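Local atomic coordinates of hypothetical glycoside hydrolase (Parabacteroides distasonis, PDB entry 3TAW), a protein that is of unknown function but probably belongs to the glycoside hydrolases and folds as a five-bladed beta-propeller. Residues Glu119-Ala124 against Phe323-Val328; Thr50-Ala55 against Cys340-Val345. One frame throughout, in Å; residues are numbered along the deposited sequence.

Contact 1 of 2, residues Glu119-Ala124 against Phe323-Val328; sequences EDPRIA and FVEGLV. With EDO (1,2-ethanediol), chain I; EDO (1,2-ethanediol), chain P.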
loop_
_atom_site.group_PDB
_atom_site.type_symbol
_atom_site.label_atom_id
_atom_site.label_comp_id
_atom_site.label_asym_id
_atom_site.label_seq_id
_atom_site.Cartn_x
_atom_site.Cartn_y
_atom_site.Cartn_z
ATOM N N GLU A 119 9.387 4.147 1.278
ATOM C CA GLU A 119 8.026 4.479 1.708
ATOM C C GLU A 119 6.965 3.475 1.255
ATOM O O GLU A 119 7.164 2.746 0.284
ATOM C CB GLU A 119 7.587 5.831 1.130
ATOM C CG GLU A 119 8.587 6.983 1.286
ATOM C CD GLU A 119 8.093 8.261 0.647
ATOM O OE1 GLU A 119 7.177 8.194 -0.239
ATOM O OE2 GLU A 119 8.632 9.339 1.008
ATOM N N ASP A 120 5.827 3.496 1.953
ATOM C CA ASP A 120 4.562 2.999 1.422
ATOM C C ASP A 120 4.648 1.602 0.819
ATOM O O ASP A 120 4.382 1.392 -0.377
ATOM C CB ASP A 120 4.009 4.000 0.422
ATOM C CG ASP A 120 3.618 5.330 1.065
ATOM O OD1 ASP A 120 3.750 5.477 2.303
ATOM O OD2 ASP A 120 3.110 6.200 0.315
ATOM N N PRO A 121 5.020 0.636 1.661
ATOM C CA PRO A 121 5.182 -0.765 1.244
ATOM C C PRO A 121 3.839 -1.469 0.994
ATOM O O PRO A 121 2.837 -1.163 1.648
ATOM C CB PRO A 121 5.840 -1.385 2.444
ATOM C CG PRO A 121 5.319 -0.613 3.610
ATOM C CD PRO A 121 5.264 0.805 3.116
ATOM N N ARG A 122 3.830 -2.382 0.033
ATOM C CA ARG A 122 2.824 -3.433 -0.048
ATOM C C ARG A 122 3.560 -4.742 -0.197
ATOM O O ARG A 122 4.575 -4.828 -0.913
ATOM C CB ARG A 122 1.884 -3.292 -1.265
ATOM C CG ARG A 122 0.785 -2.286 -1.132
ATOM C CD ARG A 122 1.254 -0.935 -1.514
ATOM N NE ARG A 122 0.188 0.078 -1.625
ATOM C CZ ARG A 122 0.414 1.375 -1.463
ATOM N NH1 ARG A 122 1.635 1.797 -1.212
ATOM N NH2 ARG A 122 -0.572 2.256 -1.540
ATOM N N ILE A 123 3.028 -5.772 0.445
ATOM C CA ILE A 123 3.611 -7.107 0.405
ATOM C C ILE A 123 2.588 -8.116 -0.066
ATOM O O ILE A 123 1.446 -8.092 0.376
ATOM C CB ILE A 123 4.122 -7.550 1.780
ATOM C CG1 ILE A 123 5.239 -6.603 2.241
ATOM C CG2 ILE A 123 4.612 -9.027 1.757
ATOM C CD1 ILE A 123 5.619 -6.775 3.692
ATOM N N ALA A 124 3.026 -9.027 -0.926
ATOM C CA ALA A 124 2.269 -10.240 -1.227
ATOM C C ALA A 124 3.259 -11.396 -1.347
ATOM O O ALA A 124 4.472 -11.182 -1.493
ATOM C CB ALA A 124 1.436 -10.116 -2.521
ATOM N N PHE A 323 -5.748 5.378 5.147
ATOM C CA PHE A 323 -5.000 5.018 3.955
ATOM C C PHE A 323 -4.754 3.510 3.947
ATOM O O PHE A 323 -3.846 2.997 4.616
ATOM C CB PHE A 323 -3.681 5.801 3.893
ATOM C CG PHE A 323 -3.043 5.785 2.534
ATOM C CD1 PHE A 323 -3.466 6.657 1.532
ATOM C CD2 PHE A 323 -2.057 4.851 2.243
ATOM C CE1 PHE A 323 -2.880 6.621 0.273
ATOM C CE2 PHE A 323 -1.466 4.807 0.985
ATOM C CZ PHE A 323 -1.869 5.682 0.009
ATOM N N VAL A 324 -5.614 2.801 3.224
ATOM C CA VAL A 324 -5.634 1.349 3.249
ATOM C C VAL A 324 -4.466 0.792 2.480
ATOM O O VAL A 324 -4.194 1.216 1.376
ATOM C CB VAL A 324 -6.990 0.776 2.779
ATOM C CG1 VAL A 324 -8.092 1.196 3.779
ATOM C CG2 VAL A 324 -7.304 1.195 1.345
ATOM N N GLU A 325 -3.754 -0.167 3.081
ATOM C CA GLU A 325 -2.485 -0.603 2.476
ATOM C C GLU A 325 -2.021 -2.017 2.797
ATOM O O GLU A 325 -1.189 -2.564 2.064
ATOM C CB GLU A 325 -1.400 0.419 2.862
ATOM C CG GLU A 325 -0.054 0.245 2.150
ATOM C CD GLU A 325 0.874 1.459 2.320
ATOM O OE1 GLU A 325 0.371 2.567 2.589
ATOM O OE2 GLU A 325 2.128 1.306 2.203
ATOM N N GLY A 326 -2.506 -2.588 3.908
ATOM C CA GLY A 326 -2.206 -3.962 4.316
ATOM C C GLY A 326 -3.510 -4.729 4.543
ATOM O O GLY A 326 -4.459 -4.201 5.102
ATOM N N LEU A 327 -3.566 -5.978 4.098
ATOM C CA LEU A 327 -4.789 -6.777 4.190
ATOM C C LEU A 327 -4.428 -8.250 4.271
ATOM O O LEU A 327 -3.708 -8.748 3.396
ATOM C CB LEU A 327 -5.689 -6.503 2.987
ATOM C CG LEU A 327 -7.004 -7.282 2.936
ATOM C CD1 LEU A 327 -7.888 -7.006 4.192
ATOM C CD2 LEU A 327 -7.767 -6.951 1.624
ATOM N N VAL A 328 -4.868 -8.914 5.335
ATOM C CA VAL A 328 -4.617 -10.338 5.517
ATOM C C VAL A 328 -5.887 -11.072 5.944
ATOM O O VAL A 328 -6.769 -10.496 6.587
ATOM C CB VAL A 328 -3.495 -10.628 6.556
ATOM C CG1 VAL A 328 -2.142 -10.083 6.069
ATOM C CG2 VAL A 328 -3.855 -10.055 7.954
HETATM C C1 EDO I . -0.642 -10.193 1.992
HETATM O O1 EDO I . 0.041 -11.459 1.887
HETATM C C2 EDO I . -1.687 -10.017 0.876
HETATM O O2 EDO I . -2.472 -8.805 1.011
HETATM C C1 EDO P . 7.144 12.245 -2.774
HETATM O O1 EDO P . 6.331 11.733 -3.838
HETATM C C2 EDO P . 7.633 11.073 -1.946
HETATM O O2 EDO P . 6.599 10.093 -1.894
HETATM O O HOH W 1 0.552 -4.832 1.979
#
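Arg122 and Glu325 meet through their flat ends, which stack with their planes 15° apart. Glu325 CD lies over one face of the guanidinium, offset toward its rim and 3.6 Å from Arg122 NH1. Any attraction is probably one of charge alone, since Glu325 OE2 lies well out of the guanidinium plane and no N-H points at it; the position of OE2, which sits too near the backbone of Asp120, is doubtful. Glu325 gets there as an extended chain with CG anti to the backbone N (chi1 -171°), whereas Arg122 bends at chi2, which brings the guanidinium flat against the carboxylate.

Hydrogen bonds fix the rotation of the guanidinium. At its edge NH1 makes a weak bond of 2.9 Å to Asp120 O, while NE and NH2 are taken by the carbonyls of Gly248 and Cys247. Asp120 itself sends OD1 into a salt bridge with Arg67. Strands 121-124 and 323-328 are inner strands of two non-adjacent propeller blades, running roughly parallel beside the central axis, and no clear direct hydrogen bond joins them. Water 1 spans the gap instead, accepting from Ile123 N at 3.1 Å and donating to Glu325 O at 2.9 Å. Farther along, the 1,2-ethanediol of chain I donates to Leu327 O (2.7 Å from its O2) and brings its C1 to 3.4 Å from Ile123 O.

Phe323 brings CE2 to 3.7 Å from Arg122 NH2, its ring plane 83° from that of the guanidinium. The edge of the same ring faces Glu325 OE1.

Contact 2 of 2, residues Thr50-Ala55 against Cys340-Val345; sequences TFNPAA and CADSFV
Water 2 ties Asn52 to Asp342 and is gripped three times. It donates to Asp342 OD1 at 2.7 Å and to Asn52 OD1 at 2.9 Å, and it accepts from Asp342 N at 3.0 Å. The water thus bridges the Asn52 amide and the Asp342 carboxylate, while Asn52 ND2 has its partners in Asp120 and in an unidentified bound molecule that also lies close to Asp342.

The one direct hydrogen bond across the contact runs from Thr50 N to Ser343 O, 3.1 Å long and nearly straight (170° at the hydrogen), with the donor standing well above the carbonyl plane. Ser343 turns its hydroxyl elsewhere, to Asp49 and the backbone of Gln316.

Phe51 rests against the turn. Its CG lies between the backbone N and carbonyl carbon (chi1 58°), which lays the ring against residue 342: Asp342 O sits 3.3 Å above the ring plane, over its centre, and also accepts from Gln316 NE2. Beside it Asp342 CB makes an off-centre CH-pi contact, 4.2 Å from the centroid of the Phe51 ring. The ring and the Asp342 carboxylate are inclined by 34°.

Val345 supplies the apolar part. Its CG2 touches Phe51 CA at 3.6 Å, and its CG1 meets Pro53 CG at 3.8 Å, the two side chains running alongside in opposite senses.

Residues 340-344 form a tight hairpin turn in which Ser343 and Phe344 both lie opposite Cys340, a classic beta bulge, and Cys340 O accepts from both of their amides. Here the turn of the last propeller blade packs on the inner strand of the first, a junction of neighbouring blades where the ring closes.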
loop_
_atom_site.group_PDB
_atom_site.type_symbol
_atom_site.label_atom_id
_atom_site.label_comp_id
_atom_site.label_asym_id
_atom_site.label_seq_id
_atom_site.Cartn_x
_atom_site.Cartn_y
_atom_site.Cartn_z
ATOM N N THR A 50 4.306 6.834 12.426
ATOM C CA THR A 50 4.329 5.416 12.059
ATOM C C THR A 50 3.001 5.136 11.370
ATOM O O THR A 50 1.951 5.164 12.018
ATOM C CB THR A 50 4.480 4.499 13.296
ATOM O OG1 THR A 50 3.502 4.847 14.290
ATOM C CG2 THR A 50 5.896 4.614 13.872
ATOM N N PHE A 51 3.042 4.873 10.059
ATOM C CA PHE A 51 1.803 4.874 9.279
ATOM C C PHE A 51 1.917 3.950 8.064
ATOM O O PHE A 51 2.681 2.990 8.134
ATOM C CB PHE A 51 1.395 6.346 8.951
ATOM C CG PHE A 51 2.433 7.163 8.178
ATOM C CD1 PHE A 51 3.636 7.589 8.782
ATOM C CD2 PHE A 51 2.156 7.617 6.899
ATOM C CE1 PHE A 51 4.548 8.350 8.087
ATOM C CE2 PHE A 51 3.069 8.415 6.194
ATOM C CZ PHE A 51 4.262 8.788 6.782
ATOM N N ASN A 52 1.068 4.172 7.050
ATOM C CA ASN A 52 1.070 3.488 5.728
ATOM C C ASN A 52 1.754 2.131 5.723
ATOM O O ASN A 52 2.896 2.002 5.277
ATOM C CB ASN A 52 1.639 4.417 4.662
ATOM C CG ASN A 52 0.758 5.623 4.432
ATOM O OD1 ASN A 52 -0.252 5.770 5.127
ATOM N ND2 ASN A 52 1.125 6.495 3.477
ATOM N N PRO A 53 1.049 1.120 6.217
ATOM C CA PRO A 53 1.686 -0.169 6.500
ATOM C C PRO A 53 1.411 -1.252 5.458
ATOM O O PRO A 53 0.317 -1.308 4.887
ATOM C CB PRO A 53 1.012 -0.566 7.806
ATOM C CG PRO A 53 -0.418 -0.091 7.611
ATOM C CD PRO A 53 -0.263 1.237 6.893
ATOM N N ALA A 54 2.383 -2.129 5.266
ATOM C CA ALA A 54 2.146 -3.391 4.583
ATOM C C ALA A 54 1.805 -4.442 5.622
ATOM O O ALA A 54 2.129 -4.271 6.799
ATOM C CB ALA A 54 3.363 -3.820 3.833
ATOM N N ALA A 55 1.118 -5.506 5.203
ATOM C CA ALA A 55 0.845 -6.626 6.080
ATOM C C ALA A 55 0.903 -7.930 5.326
ATOM O O ALA A 55 0.581 -8.000 4.130
ATOM C CB ALA A 55 -0.527 -6.501 6.757
ATOM N N CYS A 340 -3.224 6.429 9.451
ATOM C CA CYS A 340 -4.148 7.427 10.038
ATOM C C CYS A 340 -3.519 8.796 9.965
ATOM O O CYS A 340 -2.591 9.101 10.730
ATOM C CB CYS A 340 -4.449 7.101 11.490
ATOM S SG CYS A 340 -5.195 5.465 11.752
ATOM N N ALA A 341 -3.982 9.603 9.007
ATOM C CA ALA A 341 -3.513 10.987 8.833
ATOM C C ALA A 341 -1.977 11.113 8.777
ATOM O O ALA A 341 -1.406 12.080 9.292
ATOM C CB ALA A 341 -4.128 11.912 9.931
ATOM N N ASP A 342 -1.331 10.133 8.128
ATOM C CA ASP A 342 0.135 10.055 7.983
ATOM C C ASP A 342 0.866 10.024 9.331
ATOM O O ASP A 342 2.028 10.457 9.426
ATOM C CB ASP A 342 0.693 11.187 7.099
ATOM C CG ASP A 342 0.436 10.974 5.611
ATOM O OD1 ASP A 342 -0.190 9.959 5.233
ATOM O OD2 ASP A 342 0.938 11.809 4.836
ATOM N N SER A 343 0.206 9.488 10.357
ATOM C CA SER A 343 0.756 9.543 11.712
ATOM C C SER A 343 0.720 8.266 12.531
ATOM O O SER A 343 1.607 8.072 13.375
ATOM C CB SER A 343 0.089 10.652 12.520
ATOM O OG SER A 343 0.507 11.926 12.050
ATOM N N PHE A 344 -0.315 7.443 12.338
ATOM C CA PHE A 344 -0.491 6.200 13.095
ATOM C C PHE A 344 -0.900 5.044 12.176
ATOM O O PHE A 344 -1.265 5.265 11.018
ATOM C CB PHE A 344 -1.537 6.340 14.197
ATOM C CG PHE A 344 -1.260 7.478 15.162
ATOM C CD1 PHE A 344 -0.410 7.305 16.228
ATOM C CD2 PHE A 344 -1.859 8.718 14.987
ATOM C CE1 PHE A 344 -0.153 8.353 17.120
ATOM C CE2 PHE A 344 -1.586 9.770 15.870
ATOM C CZ PHE A 344 -0.739 9.573 16.929
ATOM N N VAL A 345 -0.810 3.826 12.710
ATOM C CA VAL A 345 -1.408 2.656 12.081
ATOM C C VAL A 345 -2.637 2.208 12.879
ATOM O O VAL A 345 -2.586 2.104 14.111
ATOM C CB VAL A 345 -0.420 1.501 11.970
ATOM C CG1 VAL A 345 -1.126 0.250 11.375
ATOM C CG2 VAL A 345 0.795 1.927 11.121
HETATM O O HOH W 2 -1.820 8.009 6.015
#

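How the contacts relate
Both contacts are buried, but contact 1 lies at the heart of the chain, its centre about 3 Å from the centre of the chain, whereas the centre of contact 2 lies about 10 Å from it and the contact includes two partly exposed residues. Each uses the sheet of strands 322-330, 333-340 and 344-350: contact 1 its inner strand, contact 2 the hairpin at the other side. Each has a bridging water, but contact 1 sets a guanidinium on a carboxylate, whereas contact 2 has a direct backbone bond, a ring packed on a peptide carbonyl and apolar contacts. Glu325 couples the two, with CB 3.2 Å from Pro53 O and OE1 packed on Asn52 CB.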